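Local atomic coordinates of cysteine hydrolase (Vibrio cholerae, PDB entry 6V98), a protein that is a type VI secretion system effector of Vibrio cholerae, probably a papain-like (clan CA) cysteine hydrolase that acts on rival bacteria. Residues D4-P9 and I48-E53; T54-Y59 and V81-I86; S70-N75 and P140-Y145; S128-K133 and I157-A162. One frame throughout, in Å; residues are numbered along the deposited sequence.

Contact 1: D4-P9 and I48-E53; sequences DDFLIP and ILINGE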
loop_
_atom_site.group_PDB
_atom_site.type_symbol
_atom_site.label_atom_id
_atom_site.label_comp_id
_atom_site.label_asym_id
_atom_site.label_seq_id
_atom_site.Cartn_x
_atom_site.Cartn_y
_atom_site.Cartn_z
ATOM N N ASP A 4 -10.979 5.842 -14.168
ATOM C CA ASP A 4 -9.802 5.045 -13.832
ATOM C C ASP A 4 -9.839 4.589 -12.376
ATOM O O ASP A 4 -10.316 5.297 -11.488
ATOM C CB ASP A 4 -8.523 5.854 -14.065
ATOM C CG ASP A 4 -7.988 5.721 -15.480
ATOM O OD1 ASP A 4 -8.452 4.831 -16.211
ATOM O OD2 ASP A 4 -7.104 6.512 -15.855
ATOM N N ASP A 5 -9.306 3.391 -12.132
ATOM C CA ASP A 5 -9.133 2.913 -10.775
ATOM C C ASP A 5 -8.007 3.682 -10.089
ATOM O O ASP A 5 -7.276 4.460 -10.715
ATOM C CB ASP A 5 -8.837 1.415 -10.781
ATOM C CG ASP A 5 -9.899 0.624 -11.522
ATOM O OD1 ASP A 5 -11.106 0.822 -11.232
ATOM O OD2 ASP A 5 -9.534 -0.181 -12.399
ATOM N N PHE A 6 -7.863 3.439 -8.787
ATOM C CA PHE A 6 -6.851 4.078 -7.961
ATOM C C PHE A 6 -5.991 3.011 -7.307
ATOM O O PHE A 6 -6.512 2.017 -6.791
ATOM C CB PHE A 6 -7.460 4.934 -6.833
ATOM C CG PHE A 6 -8.410 6.015 -7.295
ATOM C CD1 PHE A 6 -9.689 5.701 -7.713
ATOM C CD2 PHE A 6 -8.033 7.352 -7.245
ATOM C CE1 PHE A 6 -10.582 6.713 -8.106
ATOM C CE2 PHE A 6 -8.914 8.369 -7.640
ATOM C CZ PHE A 6 -10.182 8.042 -8.072
ATOM N N LEU A 7 -4.678 3.224 -7.329
ATOM C CA LEU A 7 -3.731 2.456 -6.522
ATOM C C LEU A 7 -2.917 3.460 -5.716
ATOM O O LEU A 7 -2.263 4.338 -6.292
ATOM C CB LEU A 7 -2.820 1.572 -7.388
ATOM C CG LEU A 7 -2.106 0.453 -6.620
ATOM C CD1 LEU A 7 -3.110 -0.649 -6.260
ATOM C CD2 LEU A 7 -0.938 -0.130 -7.425
ATOM N N ILE A 8 -2.986 3.353 -4.393
ATOM C CA ILE A 8 -2.359 4.322 -3.502
ATOM C C ILE A 8 -1.364 3.586 -2.618
ATOM O O ILE A 8 -1.732 3.123 -1.523
ATOM C CB ILE A 8 -3.404 5.070 -2.658
ATOM C CG1 ILE A 8 -4.483 5.660 -3.565
ATOM C CG2 ILE A 8 -2.744 6.159 -1.820
ATOM C CD1 ILE A 8 -5.573 6.389 -2.800
ATOM N N PRO A 9 -0.124 3.411 -3.070
ATOM C CA PRO A 9 0.941 2.991 -2.158
ATOM C C PRO A 9 1.003 3.963 -0.996
ATOM O O PRO A 9 0.967 5.180 -1.189
ATOM C CB PRO A 9 2.204 3.061 -3.029
ATOM C CG PRO A 9 1.698 2.929 -4.462
ATOM C CD PRO A 9 0.363 3.646 -4.440
ATOM N N ILE A 48 -3.458 0.825 -0.858
ATOM C CA ILE A 48 -4.901 0.949 -0.981
ATOM C C ILE A 48 -5.275 0.762 -2.438
ATOM O O ILE A 48 -4.647 1.348 -3.327
ATOM C CB ILE A 48 -5.381 2.322 -0.483
ATOM C CG1 ILE A 48 -5.001 2.501 0.984
ATOM C CG2 ILE A 48 -6.887 2.438 -0.685
ATOM C CD1 ILE A 48 -5.294 3.916 1.536
ATOM N N LEU A 49 -6.320 -0.020 -2.685
ATOM C CA LEU A 49 -6.816 -0.276 -4.032
ATOM C C LEU A 49 -8.279 0.135 -4.102
ATOM O O LEU A 49 -9.088 -0.329 -3.296
ATOM C CB LEU A 49 -6.664 -1.760 -4.392
ATOM C CG LEU A 49 -7.382 -2.195 -5.670
ATOM C CD1 LEU A 49 -6.660 -1.648 -6.878
ATOM C CD2 LEU A 49 -7.466 -3.710 -5.749
ATOM N N ILE A 50 -8.627 0.994 -5.058
ATOM C CA ILE A 50 -9.987 1.520 -5.157
ATOM C C ILE A 50 -10.543 1.300 -6.558
ATOM O O ILE A 50 -9.894 1.647 -7.552
ATOM C CB ILE A 50 -10.053 3.013 -4.806
ATOM C CG1 ILE A 50 -9.545 3.231 -3.385
ATOM C CG2 ILE A 50 -11.498 3.508 -4.950
ATOM C CD1 ILE A 50 -9.262 4.681 -3.066
ATOM N N ASN A 51 -11.749 0.731 -6.626
ATOM C CA ASN A 51 -12.519 0.659 -7.865
ATOM C C ASN A 51 -13.017 2.049 -8.248
ATOM O O ASN A 51 -13.799 2.658 -7.509
ATOM C CB ASN A 51 -13.705 -0.289 -7.693
ATOM C CG ASN A 51 -14.408 -0.583 -9.009
ATOM O OD1 ASN A 51 -14.866 0.328 -9.693
ATOM N ND2 ASN A 51 -14.467 -1.858 -9.382
ATOM N N GLY A 52 -12.577 2.543 -9.410
ATOM C CA GLY A 52 -12.936 3.889 -9.831
ATOM C C GLY A 52 -14.394 4.074 -10.199
ATOM O O GLY A 52 -14.869 5.215 -10.246
ATOM N N GLU A 53 -15.112 2.984 -10.472
ATOM C CA GLU A 53 -16.543 3.043 -10.767
ATOM C C GLU A 53 -17.397 3.031 -9.509
ATOM O O GLU A 53 -18.372 3.782 -9.416
ATOM C CB GLU A 53 -16.958 1.858 -11.639
ATOM C CG GLU A 53 -16.215 1.746 -12.950
ATOM C CD GLU A 53 -17.001 2.310 -14.105
ATOM O OE1 GLU A 53 -17.941 3.094 -13.851
ATOM O OE2 GLU A 53 -16.678 1.963 -15.263
HETATM O O HOH W 1 -13.549 0.250 -12.543
#
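D5 holds CG anti to its carbonyl carbon (chi1 -55°), beside the backbone N, and from there OD1 reaches G52; L7 and L49 hold CG anti to the backbone N, and near-equal chi2 values (73° and 72°) set their CD1 methyls 3.7 Å apart. D5 OD1 takes the amide N of G52 at 2.9 Å on its anti lone pair, an almost straight bond. A water links the same OD1 to N51 OD1, and the other oxygen, OD2, accepts the backbone amides of F122 and F123, so a short acid suits a place where three backbone N-H groups converge. Strands 5-12 and 44-50 are neighbours in the central antiparallel sheet. F6 with I50 and I8 with I48 are hydrogen-bonded pairs; L7 with L49 between them is a non-hydrogen-bonded pair. The beta-branched I8, I48 and I50 suit extended backbone, and they share one face with F6, whose CB lies 3.8 Å from I50 CB. The two leucines turn to the other face, toward F122. Past I50 the strand ends in an Asx turn, N51 OD1 accepting from E53 N. G52 passes so close to D4, its CA 3.4 Å from D4 O, that a side chain here would collide with that carbonyl.

Contact 2: T54-Y59 and V81-I86; sequences TGVTRY and VSNVTI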
loop_
_atom_site.group_PDB
_atom_site.type_symbol
_atom_site.label_atom_id
_atom_site.label_comp_id
_atom_site.label_asym_id
_atom_site.label_seq_id
_atom_site.Cartn_x
_atom_site.Cartn_y
_atom_site.Cartn_z
ATOM N N THR A 54 -17.056 2.178 -8.539
ATOM C CA THR A 54 -17.924 1.898 -7.403
ATOM C C THR A 54 -17.404 2.423 -6.075
ATOM O O THR A 54 -18.188 2.526 -5.124
ATOM C CB THR A 54 -18.134 0.386 -7.258
ATOM O OG1 THR A 54 -16.866 -0.238 -7.033
ATOM C CG2 THR A 54 -18.754 -0.188 -8.517
ATOM N N GLY A 55 -16.118 2.746 -5.981
ATOM C CA GLY A 55 -15.538 3.148 -4.722
ATOM C C GLY A 55 -15.218 2.008 -3.781
ATOM O O GLY A 55 -14.778 2.266 -2.651
ATOM N N VAL A 56 -15.441 0.759 -4.198
ATOM C CA VAL A 56 -15.048 -0.385 -3.384
ATOM C C VAL A 56 -13.544 -0.337 -3.150
ATOM O O VAL A 56 -12.760 -0.182 -4.097
ATOM C CB VAL A 56 -15.469 -1.698 -4.066
ATOM C CG1 VAL A 56 -14.902 -2.890 -3.317
ATOM C CG2 VAL A 56 -16.996 -1.800 -4.157
ATOM N N THR A 57 -13.137 -0.491 -1.885
ATOM C CA THR A 57 -11.776 -0.251 -1.421
ATOM C C THR A 57 -11.208 -1.499 -0.749
ATOM O O THR A 57 -11.897 -2.164 0.028
ATOM C CB THR A 57 -11.757 0.936 -0.431
ATOM O OG1 THR A 57 -12.317 2.090 -1.068
ATOM C CG2 THR A 57 -10.347 1.281 0.013
ATOM N N ARG A 58 -9.947 -1.809 -1.049
ATOM C CA ARG A 58 -9.196 -2.883 -0.407
ATOM C C ARG A 58 -7.877 -2.340 0.122
ATOM O O ARG A 58 -7.321 -1.381 -0.411
ATOM C CB ARG A 58 -8.885 -4.038 -1.382
ATOM C CG ARG A 58 -10.085 -4.547 -2.141
ATOM C CD ARG A 58 -10.996 -5.299 -1.204
ATOM N NE ARG A 58 -12.074 -5.964 -1.924
ATOM C CZ ARG A 58 -13.367 -5.749 -1.701
ATOM N NH1 ARG A 58 -13.757 -4.875 -0.774
ATOM N NH2 ARG A 58 -14.273 -6.410 -2.410
ATOM N N TYR A 59 -7.346 -2.998 1.149
ATOM C CA TYR A 59 -6.023 -2.672 1.662
ATOM C C TYR A 59 -5.251 -3.963 1.884
ATOM O O TYR A 59 -5.770 -4.901 2.499
ATOM C CB TYR A 59 -6.100 -1.851 2.962
ATOM C CG TYR A 59 -4.737 -1.576 3.554
ATOM C CD1 TYR A 59 -4.186 -2.436 4.503
ATOM C CD2 TYR A 59 -3.983 -0.482 3.142
ATOM C CE1 TYR A 59 -2.920 -2.210 5.029
ATOM C CE2 TYR A 59 -2.712 -0.255 3.652
ATOM C CZ TYR A 59 -2.192 -1.116 4.591
ATOM O OH TYR A 59 -0.946 -0.891 5.123
ATOM N N VAL A 81 -11.258 -2.241 5.334
ATOM C CA VAL A 81 -11.375 -0.793 5.476
ATOM C C VAL A 81 -12.711 -0.347 4.895
ATOM O O VAL A 81 -13.388 -1.087 4.177
ATOM C CB VAL A 81 -10.223 -0.018 4.799
ATOM C CG1 VAL A 81 -8.894 -0.282 5.515
ATOM C CG2 VAL A 81 -10.125 -0.376 3.316
ATOM N N SER A 82 -13.092 0.882 5.226
ATOM C CA SER A 82 -14.297 1.454 4.647
ATOM C C SER A 82 -14.106 1.680 3.153
ATOM O O SER A 82 -12.986 1.856 2.669
ATOM C CB SER A 82 -14.656 2.776 5.335
ATOM O OG SER A 82 -14.868 2.593 6.729
ATOM N N ASN A 83 -15.214 1.674 2.421
ATOM C CA ASN A 83 -15.172 2.118 1.038
ATOM C C ASN A 83 -15.165 3.640 0.980
ATOM O O ASN A 83 -15.627 4.324 1.899
ATOM C CB ASN A 83 -16.364 1.577 0.258
ATOM C CG ASN A 83 -16.327 0.071 0.142
ATOM O OD1 ASN A 83 -15.255 -0.523 0.113
ATOM N ND2 ASN A 83 -17.495 -0.550 0.083
ATOM N N VAL A 84 -14.644 4.170 -0.116
ATOM C CA VAL A 84 -14.646 5.602 -0.345
ATOM C C VAL A 84 -15.854 5.970 -1.199
ATOM O O VAL A 84 -16.519 5.117 -1.782
ATOM C CB VAL A 84 -13.332 6.086 -1.003
ATOM C CG1 VAL A 84 -12.142 5.755 -0.113
ATOM C CG2 VAL A 84 -13.156 5.472 -2.397
ATOM N N THR A 85 -16.137 7.263 -1.279
ATOM C CA THR A 85 -17.176 7.798 -2.145
ATOM C C THR A 85 -16.524 8.475 -3.337
ATOM O O THR A 85 -15.628 9.307 -3.167
ATOM C CB THR A 85 -18.057 8.796 -1.400
ATOM O OG1 THR A 85 -18.601 8.157 -0.238
ATOM C CG2 THR A 85 -19.186 9.280 -2.307
ATOM N N ILE A 86 -16.953 8.101 -4.535
ATOM C CA ILE A 86 -16.492 8.732 -5.758
ATOM C C ILE A 86 -17.567 9.709 -6.202
ATOM O O ILE A 86 -18.747 9.349 -6.280
ATOM C CB ILE A 86 -16.207 7.702 -6.862
ATOM C CG1 ILE A 86 -15.339 6.546 -6.357
ATOM C CG2 ILE A 86 -15.542 8.397 -8.044
ATOM C CD1 ILE A 86 -13.950 6.948 -5.951
HETATM O O HOH W 2 -18.977 5.895 -4.706
HETATM O O HOH W 3 -11.877 -3.589 2.680
HETATM O O HOH W 4 -16.660 -3.939 -0.162
#
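T57 meets segment 81-86 with every atom of its side chain. Its CB sits 3.5 Å from S82 O, a carbonyl buried here with no polar partner in the model. From CB the two branches part. CG2, anti to the backbone N, runs to V81 CG2 at 3.7 Å, the two side chains crossing at about a right angle. OG1, beside the backbone N (chi1 -57°), lies 3.7 Å from V84 CG2 and donates within its own segment to G55 O at 2.9 Å, approaching from above the carbonyl plane. A threonine suits the place because one branch is apolar and the other can donate. G55 O also accepts V84 N at 3.2 Å, closer to the carbonyl plane, so one oxygen is gripped from its own segment and from across the contact.

Strand 57-63 belongs to the central antiparallel sheet, and segment 81-86 runs in the connection from strand 75-78 to the short strand that begins at I86, passing beside helix 93-107. V84 packs on both S95 of that helix and I50 of the sheet.

N83 OD1 accepts the T57 amide at 2.9 Å; the donor lies well above the plane of the side-chain amide. Asparagine thereby supplies a carbonyl for this N-H from a side chain of the loop. G55, at positive phi (79°), turns the chain with no side chain to collide with V84 O, and I86 CG1 packs 3.8 Å from its CA. V81 CG1 rests against Y59 CB at 4.1 Å.

Contact 3: S70-N75 and P140-Y145; sequences SDIPGN and PDKIPY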
loop_
_atom_site.group_PDB
_atom_site.type_symbol
_atom_site.label_atom_id
_atom_site.label_comp_id
_atom_site.label_asym_id
_atom_site.label_seq_id
_atom_site.Cartn_x
_atom_site.Cartn_y
_atom_site.Cartn_z
ATOM N N SER A 70 2.990 -21.597 8.409
ATOM C CA SER A 70 4.176 -21.395 7.598
ATOM C C SER A 70 5.355 -21.167 8.519
ATOM O O SER A 70 5.253 -20.405 9.482
ATOM C CB SER A 70 4.026 -20.191 6.661
ATOM O OG SER A 70 5.286 -19.858 6.106
ATOM N N ASP A 71 6.472 -21.813 8.216
ATOM C CA ASP A 71 7.700 -21.560 8.944
ATOM C C ASP A 71 8.616 -20.590 8.214
ATOM O O ASP A 71 9.777 -20.434 8.605
ATOM C CB ASP A 71 8.429 -22.872 9.198
ATOM C CG ASP A 71 8.964 -23.470 7.929
ATOM O OD1 ASP A 71 8.155 -23.700 6.998
ATOM O OD2 ASP A 71 10.190 -23.684 7.859
ATOM N N ILE A 72 8.129 -19.937 7.167
ATOM C CA ILE A 72 8.920 -18.993 6.389
ATOM C C ILE A 72 8.458 -17.586 6.751
ATOM O O ILE A 72 7.271 -17.278 6.593
ATOM C CB ILE A 72 8.778 -19.247 4.882
ATOM C CG1 ILE A 72 9.236 -20.681 4.549
ATOM C CG2 ILE A 72 9.543 -18.192 4.103
ATOM C CD1 ILE A 72 8.753 -21.156 3.172
ATOM N N PRO A 73 9.344 -16.716 7.233
ATOM C CA PRO A 73 8.905 -15.404 7.713
ATOM C C PRO A 73 8.326 -14.557 6.596
ATOM O O PRO A 73 8.711 -14.674 5.431
ATOM C CB PRO A 73 10.187 -14.780 8.271
ATOM C CG PRO A 73 11.103 -15.950 8.531
ATOM C CD PRO A 73 10.781 -16.946 7.462
ATOM N N GLY A 74 7.399 -13.680 6.970
ATOM C CA GLY A 74 6.799 -12.772 6.008
ATOM C C GLY A 74 5.494 -13.298 5.450
ATOM O O GLY A 74 5.438 -14.432 4.962
ATOM N N ASN A 75 4.426 -12.504 5.544
ATOM C CA ASN A 75 3.121 -12.916 5.044
ATOM C C ASN A 75 2.373 -11.703 4.536
ATOM O O ASN A 75 2.538 -10.597 5.055
ATOM C CB ASN A 75 2.262 -13.595 6.113
ATOM C CG ASN A 75 2.820 -14.939 6.546
ATOM O OD1 ASN A 75 2.624 -15.955 5.873
ATOM N ND2 ASN A 75 3.549 -14.942 7.662
ATOM N N PRO A 140 5.323 -23.852 0.587
ATOM C CA PRO A 140 6.743 -24.178 0.763
ATOM C C PRO A 140 7.666 -23.395 -0.141
ATOM O O PRO A 140 8.869 -23.341 0.139
ATOM C CB PRO A 140 6.800 -25.670 0.415
ATOM C CG PRO A 140 5.430 -26.168 0.660
ATOM C CD PRO A 140 4.515 -25.041 0.276
ATOM N N ASP A 141 7.157 -22.848 -1.243
ATOM C CA ASP A 141 7.938 -22.087 -2.205
ATOM C C ASP A 141 7.875 -20.581 -1.960
ATOM O O ASP A 141 8.391 -19.804 -2.777
ATOM C CB ASP A 141 7.466 -22.399 -3.629
ATOM C CG ASP A 141 8.045 -23.713 -4.162
ATOM O OD1 ASP A 141 7.631 -24.162 -5.245
ATOM O OD2 ASP A 141 8.910 -24.299 -3.486
ATOM N N LYS A 142 7.247 -20.154 -0.867
ATOM C CA LYS A 142 7.164 -18.733 -0.546
ATOM C C LYS A 142 8.558 -18.135 -0.396
ATOM O O LYS A 142 9.426 -18.710 0.268
ATOM C CB LYS A 142 6.359 -18.538 0.751
ATOM C CG LYS A 142 6.108 -17.062 1.100
ATOM C CD LYS A 142 5.201 -16.942 2.326
ATOM C CE LYS A 142 5.874 -17.446 3.595
ATOM N NZ LYS A 142 4.954 -17.305 4.793
ATOM N N ILE A 143 8.777 -16.986 -1.020
ATOM C CA ILE A 143 10.076 -16.305 -0.907
ATOM C C ILE A 143 10.194 -15.702 0.485
ATOM O O ILE A 143 9.310 -14.922 0.886
ATOM C CB ILE A 143 10.209 -15.216 -1.969
ATOM C CG1 ILE A 143 10.111 -15.799 -3.379
ATOM C CG2 ILE A 143 11.542 -14.498 -1.791
ATOM C CD1 ILE A 143 11.282 -16.674 -3.714
ATOM N N PRO A 144 11.263 -15.986 1.230
ATOM C CA PRO A 144 11.354 -15.502 2.613
ATOM C C PRO A 144 11.474 -13.989 2.687
ATOM O O PRO A 144 12.051 -13.337 1.810
ATOM C CB PRO A 144 12.632 -16.163 3.143
ATOM C CG PRO A 144 12.958 -17.261 2.160
ATOM C CD PRO A 144 12.424 -16.806 0.848
ATOM N N TYR A 145 10.943 -13.444 3.780
ATOM C CA TYR A 145 11.108 -12.035 4.094
ATOM C C TYR A 145 12.590 -11.662 4.140
ATOM O O TYR A 145 13.417 -12.401 4.683
ATOM C CB TYR A 145 10.452 -11.735 5.442
ATOM C CG TYR A 145 10.552 -10.287 5.831
ATOM C CD1 TYR A 145 11.578 -9.843 6.663
ATOM C CD2 TYR A 145 9.646 -9.370 5.358
ATOM C CE1 TYR A 145 11.690 -8.516 7.016
ATOM C CE2 TYR A 145 9.748 -8.055 5.704
ATOM C CZ TYR A 145 10.770 -7.624 6.532
ATOM O OH TYR A 145 10.884 -6.293 6.897
HETATM O O HOH W 5 7.686 -14.274 2.833
#
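K142 NZ is gripped by four oxygens of segment 70-75: S70 OG, I72 O, G74 O and N75 OD1, each at 2.9 Å. N137 O, from the loop preceding segment 140-145, is a further acceptor; three N-H cannot point straight at five oxygens, so some bonds must be shared. The lysine chain runs out straight and then bends at chi3 (67°), which places CE 3.3 Å from both I72 O and G74 O. The two carbonyls receive NZ at a modest tilt from their planes, whereas N75 OD1 is met from well above its amide plane. N67 ND2 donates to that same OD1. S70 OG also accepts I72 N, closing an ST turn that holds the hydroxyl beside the ammonium. I72 slides past the lysine in the opposite direction, its CB against CE, and CG2 reaches P144 CB at 3.8 Å; a branched aliphatic thus packs on the methylene chain and meets the proline. Farther on, Y145 N donates to P73 O at 3.0 Å, and G74, with no side chain, lets Y145 CB come to 3.8 Å from its CA. Both segments are loops, and the lysine sews them together. A buried ammonium among neutral oxygens is probably charged, its cost of burial repaid by their dipoles and by shared bonds.

Contact 4: S128-K133 and I157-A162; sequences SWLRGK and IDLADA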
loop_
_atom_site.group_PDB
_atom_site.type_symbol
_atom_site.label_atom_id
_atom_site.label_comp_id
_atom_site.label_asym_id
_atom_site.label_seq_id
_atom_site.Cartn_x
_atom_site.Cartn_y
_atom_site.Cartn_z
ATOM N N SER A 128 -6.878 -9.633 -8.118
ATOM C CA SER A 128 -6.458 -11.009 -8.376
ATOM C C SER A 128 -4.996 -11.242 -7.995
ATOM O O SER A 128 -4.649 -12.293 -7.436
ATOM C CB SER A 128 -6.688 -11.342 -9.853
ATOM O OG SER A 128 -6.295 -12.683 -10.116
ATOM N N TRP A 129 -4.120 -10.282 -8.302
ATOM C CA TRP A 129 -2.699 -10.431 -7.977
ATOM C C TRP A 129 -2.483 -10.480 -6.467
ATOM O O TRP A 129 -1.743 -11.335 -5.961
ATOM C CB TRP A 129 -1.912 -9.284 -8.619
ATOM C CG TRP A 129 -0.397 -9.350 -8.591
ATOM C CD1 TRP A 129 0.419 -9.757 -9.604
ATOM C CD2 TRP A 129 0.463 -8.928 -7.527
ATOM N NE1 TRP A 129 1.733 -9.628 -9.234
ATOM C CE2 TRP A 129 1.789 -9.127 -7.960
ATOM C CE3 TRP A 129 0.239 -8.418 -6.244
ATOM C CZ2 TRP A 129 2.890 -8.829 -7.160
ATOM C CZ3 TRP A 129 1.333 -8.111 -5.447
ATOM C CH2 TRP A 129 2.642 -8.316 -5.907
ATOM N N LEU A 130 -3.142 -9.579 -5.732
ATOM C CA LEU A 130 -3.016 -9.542 -4.276
ATOM C C LEU A 130 -3.571 -10.809 -3.632
ATOM O O LEU A 130 -2.939 -11.384 -2.735
ATOM C CB LEU A 130 -3.722 -8.293 -3.745
ATOM C CG LEU A 130 -2.968 -7.028 -4.161
ATOM C CD1 LEU A 130 -3.908 -5.806 -4.119
ATOM C CD2 LEU A 130 -1.744 -6.814 -3.280
ATOM N N ARG A 131 -4.743 -11.271 -4.075
ATOM C CA ARG A 131 -5.268 -12.530 -3.553
ATOM C C ARG A 131 -4.344 -13.692 -3.910
ATOM O O ARG A 131 -4.170 -14.624 -3.117
ATOM C CB ARG A 131 -6.673 -12.788 -4.090
ATOM C CG ARG A 131 -7.752 -11.845 -3.550
ATOM C CD ARG A 131 -9.150 -12.328 -3.927
ATOM N NE ARG A 131 -9.513 -12.005 -5.309
ATOM C CZ ARG A 131 -9.386 -12.839 -6.341
ATOM N NH1 ARG A 131 -8.901 -14.060 -6.161
ATOM N NH2 ARG A 131 -9.748 -12.449 -7.560
ATOM N N GLY A 132 -3.739 -13.645 -5.097
ATOM C CA GLY A 132 -2.799 -14.687 -5.486
ATOM C C GLY A 132 -1.558 -14.708 -4.612
ATOM O O GLY A 132 -1.087 -15.775 -4.213
ATOM N N LYS A 133 -1.025 -13.532 -4.283
ATOM C CA LYS A 133 0.124 -13.487 -3.393
ATOM C C LYS A 133 -0.262 -13.937 -1.989
ATOM O O LYS A 133 0.514 -14.628 -1.313
ATOM C CB LYS A 133 0.713 -12.080 -3.376
ATOM C CG LYS A 133 1.428 -11.670 -4.646
ATOM C CD LYS A 133 2.429 -12.726 -5.096
ATOM C CE LYS A 133 3.376 -12.186 -6.155
ATOM N NZ LYS A 133 3.922 -13.282 -7.004
ATOM N N ILE A 157 5.873 -2.288 -4.811
ATOM C CA ILE A 157 6.528 -1.967 -6.077
ATOM C C ILE A 157 6.234 -3.050 -7.094
ATOM O O ILE A 157 5.909 -2.764 -8.255
ATOM C CB ILE A 157 8.045 -1.797 -5.887
ATOM C CG1 ILE A 157 8.343 -0.651 -4.918
ATOM C CG2 ILE A 157 8.723 -1.577 -7.265
ATOM C CD1 ILE A 157 9.767 -0.643 -4.425
ATOM N N ASP A 158 6.336 -4.314 -6.669
ATOM C CA ASP A 158 6.076 -5.435 -7.564
ATOM C C ASP A 158 4.639 -5.415 -8.069
ATOM O O ASP A 158 4.383 -5.727 -9.239
ATOM C CB ASP A 158 6.383 -6.759 -6.854
ATOM C CG ASP A 158 7.887 -6.982 -6.627
ATOM O OD1 ASP A 158 8.717 -6.204 -7.146
ATOM O OD2 ASP A 158 8.234 -7.936 -5.912
ATOM N N LEU A 159 3.687 -5.031 -7.211
ATOM C CA LEU A 159 2.302 -4.894 -7.662
ATOM C C LEU A 159 2.183 -3.819 -8.733
ATOM O O LEU A 159 1.545 -4.022 -9.776
ATOM C CB LEU A 159 1.388 -4.550 -6.480
ATOM C CG LEU A 159 -0.062 -4.183 -6.818
ATOM C CD1 LEU A 159 -0.814 -5.336 -7.446
ATOM C CD2 LEU A 159 -0.766 -3.702 -5.561
ATOM N N ALA A 160 2.757 -2.645 -8.471
ATOM C CA ALA A 160 2.631 -1.544 -9.417
ATOM C C ALA A 160 3.317 -1.890 -10.726
ATOM O O ALA A 160 2.766 -1.644 -11.809
ATOM C CB ALA A 160 3.208 -0.264 -8.809
ATOM N N ASP A 161 4.497 -2.516 -10.646
ATOM C CA ASP A 161 5.161 -3.023 -11.847
ATOM C C ASP A 161 4.244 -3.969 -12.612
ATOM O O ASP A 161 4.119 -3.882 -13.841
ATOM C CB ASP A 161 6.459 -3.748 -11.471
ATOM C CG ASP A 161 7.710 -2.888 -11.669
ATOM O OD1 ASP A 161 8.008 -2.501 -12.824
ATOM O OD2 ASP A 161 8.402 -2.615 -10.665
ATOM N N ALA A 162 3.595 -4.891 -11.891
ATOM C CA ALA A 162 2.747 -5.890 -12.529
ATOM C C ALA A 162 1.527 -5.257 -13.183
ATOM O O ALA A 162 0.998 -5.804 -14.158
ATOM C CB ALA A 162 2.321 -6.952 -11.509
#
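Helices 123-134 and 154-162 cross at 139°, about 40° from antiparallel, the axes of segments 128-133 and 157-162 coming no closer than 11.1 Å. So wide a gap needs a large side chain, and W129 fills it. Its CG stands anti to the backbone N (chi1 -171°), starting the side chain toward the second helix, where the indole lies. The backbone of L159 lies over one face: CA sits 3.9 Å from the centroid of the six-membered ring and 12° off its normal, a CH-pi contact. L159 CD1 rests on the same face nearer the rim, 3.5 Å from CE3, while K133 CG covers the opposite face. A162 CB lies 3.6 Å from NE1; a methyl is small enough to let the indole come near this helix, one turn on from D158, whose CB meets CZ2. L159 also sends its other branch, CD2, to L130 CD2 at 4.0 Å, the two leucines crossing at about a right angle. L130 packs further on F155 and Y60, and D158 forms a salt bridge with K170. An indole is thus packed between two helices, and helix 154-162 begins just after the modified C152, consistent with the nucleophile-bearing helix of clan CA hydrolases.

Contacts 1 and 2 meet where strands 44-50 and 57-63 lie side by side in the central sheet, their centres 8 Å apart: L49 O and R58 N, 2.8 Å apart, probably hydrogen-bond, as do N51 N and V56 O at 2.9 Å. Contact 4 adjoins the leucine face of contact 1, where L7 CD1 reaches L159 CD2 at 3.9 Å. Contact 3 stands apart, its centre about 28 Å from that of contact 1, on the opposite side of the chain's centre. C152, carrying a dimethylarsinoyl group and probably the nucleophile, is flanked in sequence by segments 140-145 and 157-162 of contacts 3 and 4, whose centres are about 17 Å apart. A calcium ion lies about 12 Å from the I8 side chain.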